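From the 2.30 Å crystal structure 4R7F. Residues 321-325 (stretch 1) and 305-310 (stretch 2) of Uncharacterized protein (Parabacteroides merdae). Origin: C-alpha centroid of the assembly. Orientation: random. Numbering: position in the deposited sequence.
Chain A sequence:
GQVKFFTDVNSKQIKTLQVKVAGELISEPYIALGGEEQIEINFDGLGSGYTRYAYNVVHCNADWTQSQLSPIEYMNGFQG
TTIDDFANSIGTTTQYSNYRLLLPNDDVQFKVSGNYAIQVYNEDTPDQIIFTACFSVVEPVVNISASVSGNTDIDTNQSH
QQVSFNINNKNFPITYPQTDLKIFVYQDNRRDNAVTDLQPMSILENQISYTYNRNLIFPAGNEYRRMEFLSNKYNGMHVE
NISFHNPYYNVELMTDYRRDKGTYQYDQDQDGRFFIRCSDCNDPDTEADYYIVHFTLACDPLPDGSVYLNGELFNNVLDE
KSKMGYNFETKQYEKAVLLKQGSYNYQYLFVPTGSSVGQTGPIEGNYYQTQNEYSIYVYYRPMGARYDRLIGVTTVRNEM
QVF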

ATOM      1  N   LYS A 321       7.693  -7.678  30.966  1.00 26.09           N
ATOM      2  CA  LYS A 321       6.400  -8.171  30.593  1.00 36.67           C
ATOM      3  C   LYS A 321       6.464  -8.986  29.340  1.00 31.03           C
ATOM      4  O   LYS A 321       5.698  -9.909  29.227  1.00 30.85           O
ATOM      5  CB  LYS A 321       5.403  -7.048  30.341  1.00 37.71           C
ATOM      6  CG  LYS A 321       5.187  -6.071  31.482  1.00 38.09           C
ATOM      7  CD  LYS A 321       3.955  -5.229  31.096  1.00 57.99           C
ATOM      8  CE  LYS A 321       4.124  -3.731  31.299  1.00 69.24           C
ATOM      9  NZ  LYS A 321       5.111  -3.089  30.386  1.00 45.07           N
ATOM     10  N   SER A 322       7.321  -8.610  28.375  1.00 28.76           N
ATOM     11  CA  SER A 322       7.281  -9.257  27.059  1.00 29.46           C
ATOM     12  C   SER A 322       8.408 -10.282  26.910  1.00 24.86           C
ATOM     13  O   SER A 322       8.427 -11.070  25.979  1.00 24.04           O
ATOM     14  CB  SER A 322       7.357  -8.208  25.974  1.00 27.44           C
ATOM     15  OG  SER A 322       8.586  -7.481  26.068  1.00 27.69           O
ATOM     16  N   LYS A 323       9.346 -10.264  27.847  1.00 27.66           N
ATOM     17  CA  LYS A 323      10.445 -11.232  27.857  1.00 29.85           C
ATOM     18  C   LYS A 323       9.905 -12.647  28.056  1.00 23.29           C
ATOM     19  O   LYS A 323       8.941 -12.850  28.752  1.00 30.37           O
ATOM     20  CB  LYS A 323      11.401 -10.891  28.980  1.00 30.51           C
ATOM     21  CG  LYS A 323      12.692 -11.701  28.998  1.00 29.37           C
ATOM     22  CD  LYS A 323      13.643 -11.045  29.987  1.00 31.89           C
ATOM     23  CE  LYS A 323      14.885 -11.883  30.155  1.00 35.13           C
ATOM     24  NZ  LYS A 323      15.669 -11.474  31.332  1.00 41.12           N
HETATM   25  N   MSE A 324      10.532 -13.607  27.414  1.00 31.45           N
HETATM   26  CA  MSE A 324      10.126 -14.994  27.509  1.00 25.64           C
HETATM   27  C   MSE A 324      11.092 -15.830  28.321  1.00 29.98           C
HETATM   28  O   MSE A 324      12.325 -15.794  28.137  1.00 27.06           O
HETATM   29  CB  MSE A 324      10.051 -15.457  26.069  1.00 26.66           C
HETATM   30  CG  MSE A 324       8.690 -14.957  25.494  1.00 33.13           C
HETATM   31 SE   MSE A 324       8.554 -15.945  23.886  0.75 37.38          SE
HETATM   32  CE  MSE A 324       7.377 -17.330  24.556  1.00 47.39           C
ATOM     33  N   GLY A 325      10.525 -16.615  29.217  1.00 27.69           N
ATOM     34  CA  GLY A 325      11.299 -17.558  29.999  1.00 33.34           C
ATOM     35  C   GLY A 325      11.573 -18.775  29.169  1.00 32.75           C
ATOM     36  O   GLY A 325      10.883 -19.022  28.197  1.00 27.62           O
TER
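Stretch 2, residues 305-310: GSVYLN

Two backbone hydrogen bonds hold stretch 2 against stretch 1. The amide N of Met324 donates to the carbonyl O of Val307 at 2.8 Å, with an angle of 163° at the hydrogen. The amide N of Leu309 donates to the carbonyl O of Ser322 at 2.9 Å, with an angle of 161°. Both bonds are short and nearly straight. They flank Lys323 and Tyr308, whose backbones form a single beta bridge. The CA atoms of Lys323 and Tyr308 are 4.2 Å apart, and those of Ser322 and Leu309 are 5.3 Å apart.

The pairing fixes the direction. Residue numbers rise along stretch 1 as they fall along stretch 2, so the two chains run antiparallel. Stretch 2 is an extended strand throughout, from Gly305 to Asn310. Stretch 1 begins differently: Lys321 and Ser322 have psi angles of -36° and -11°, and the backbone opens out from Lys323 onward, where psi is 144°.

A water adds a further link, between Val307 and Met324. Water 1 accepts from Val307 N at 2.8 Å and donates to Met324 O at 2.6 Å. It thus joins the two backbones where no direct hydrogen bond connects these atoms. A weaker contact lies beside these bonds: Tyr308 CA is 3.5 Å from Ser322 O, a CA-H...O contact with an angle of 135° at the hydrogen. The same carbonyl therefore meets both Tyr308 and Leu309.

The Tyr308 side chain packs on Ser322 and Lys323. Its chi1 is in the m rotamer. Lys323 CG sits over one face of the Tyr308 ring, 4.2 Å from its centroid and 23° off the ring normal, a CH-pi contact. The side chains approach to 3.5 Å between Lys323 CB and Tyr308 CE2. Ser322 OG lies at the ring edge, near its plane, 3.4 Å from Tyr308 CD2. The Lys323 side chain is extended, all four chi angles being t, and this carries its CE to 3.4 Å from Ser306 OG.

Met324, present as selenomethionine, points its CA-to-CB bond toward stretch 2. Met324 CG is 4.3 Å from Leu309 CB, and Met324 SE is 4.5 Å from Val307 CG1. These apolar contacts are looser than the packing on the tyrosine, but all three residues are buried.

Lys321, Gly325, Gly305 and Asn310 make no contact across the pair. The two stretches together bury 382 Å².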

ATOM      1  N   GLY A 305      21.889 -13.584  25.426  1.00 33.24           N
ATOM      2  CA  GLY A 305      20.788 -12.683  25.209  1.00 33.75           C
ATOM      3  C   GLY A 305      19.494 -13.234  25.705  1.00 32.19           C
ATOM      4  O   GLY A 305      19.456 -14.337  26.295  1.00 30.73           O
ATOM      5  N   SER A 306      18.423 -12.479  25.423  1.00 33.13           N
ATOM      6  CA  SER A 306      17.071 -12.864  25.824  1.00 36.43           C
ATOM      7  C   SER A 306      16.094 -12.740  24.675  1.00 35.85           C
ATOM      8  O   SER A 306      16.321 -11.972  23.742  1.00 33.60           O
ATOM      9  CB  SER A 306      16.639 -12.024  27.021  1.00 45.64           C
ATOM     10  OG  SER A 306      17.530 -12.241  28.115  1.00 50.36           O
ATOM     11  N   VAL A 307      15.024 -13.531  24.730  1.00 31.33           N
ATOM     12  CA  VAL A 307      14.005 -13.539  23.695  1.00 26.44           C
ATOM     13  C   VAL A 307      12.781 -12.838  24.225  1.00 27.10           C
ATOM     14  O   VAL A 307      12.382 -13.054  25.402  1.00 29.85           O
ATOM     15  CB  VAL A 307      13.649 -14.963  23.236  1.00 29.01           C
ATOM     16  CG1 VAL A 307      12.553 -14.962  22.175  1.00 26.84           C
ATOM     17  CG2 VAL A 307      14.894 -15.617  22.672  1.00 27.56           C
ATOM     18  N   TYR A 308      12.224 -11.970  23.374  1.00 25.26           N
ATOM     19  CA  TYR A 308      11.049 -11.173  23.673  1.00 26.75           C
ATOM     20  C   TYR A 308       9.950 -11.364  22.622  1.00 27.71           C
ATOM     21  O   TYR A 308      10.190 -11.354  21.412  1.00 28.42           O
ATOM     22  CB  TYR A 308      11.403  -9.704  23.701  1.00 25.23           C
ATOM     23  CG  TYR A 308      12.311  -9.291  24.812  1.00 29.04           C
ATOM     24  CD1 TYR A 308      13.695  -9.487  24.719  1.00 31.38           C
ATOM     25  CD2 TYR A 308      11.805  -8.705  25.970  1.00 24.17           C
ATOM     26  CE1 TYR A 308      14.534  -9.101  25.728  1.00 28.50           C
ATOM     27  CE2 TYR A 308      12.656  -8.306  26.978  1.00 25.82           C
ATOM     28  CZ  TYR A 308      14.004  -8.532  26.857  1.00 29.21           C
ATOM     29  OH  TYR A 308      14.805  -8.184  27.888  1.00 26.14           O
ATOM     30  N   LEU A 309       8.731 -11.499  23.108  1.00 28.08           N
ATOM     31  CA  LEU A 309       7.559 -11.553  22.251  1.00 27.28           C
ATOM     32  C   LEU A 309       7.254 -10.118  21.856  1.00 27.64           C
ATOM     33  O   LEU A 309       7.323  -9.200  22.654  1.00 30.82           O
ATOM     34  CB  LEU A 309       6.431 -12.208  23.030  1.00 33.62           C
ATOM     35  CG  LEU A 309       5.115 -12.617  22.400  1.00 34.71           C
ATOM     36  CD1 LEU A 309       5.269 -13.267  21.036  1.00 34.35           C
ATOM     37  CD2 LEU A 309       4.450 -13.565  23.398  1.00 40.73           C
ATOM     38  N   ASN A 310       7.045  -9.902  20.582  1.00 28.41           N
ATOM     39  CA  ASN A 310       7.044  -8.563  20.066  1.00 27.77           C
ATOM     40  C   ASN A 310       5.833  -8.335  19.161  1.00 29.09           C
ATOM     41  O   ASN A 310       5.416  -9.224  18.407  1.00 25.73           O
ATOM     42  CB  ASN A 310       8.339  -8.336  19.292  1.00 27.03           C
ATOM     43  CG  ASN A 310       8.448  -6.944  18.746  1.00 25.52           C
ATOM     44  OD1 ASN A 310       8.424  -6.699  17.526  1.00 32.17           O
ATOM     45  ND2 ASN A 310       8.529  -6.007  19.648  1.00 28.49           N
TER
HETATM   46  O   HOH W   1      14.586 -14.945  27.101  1.00 25.97           O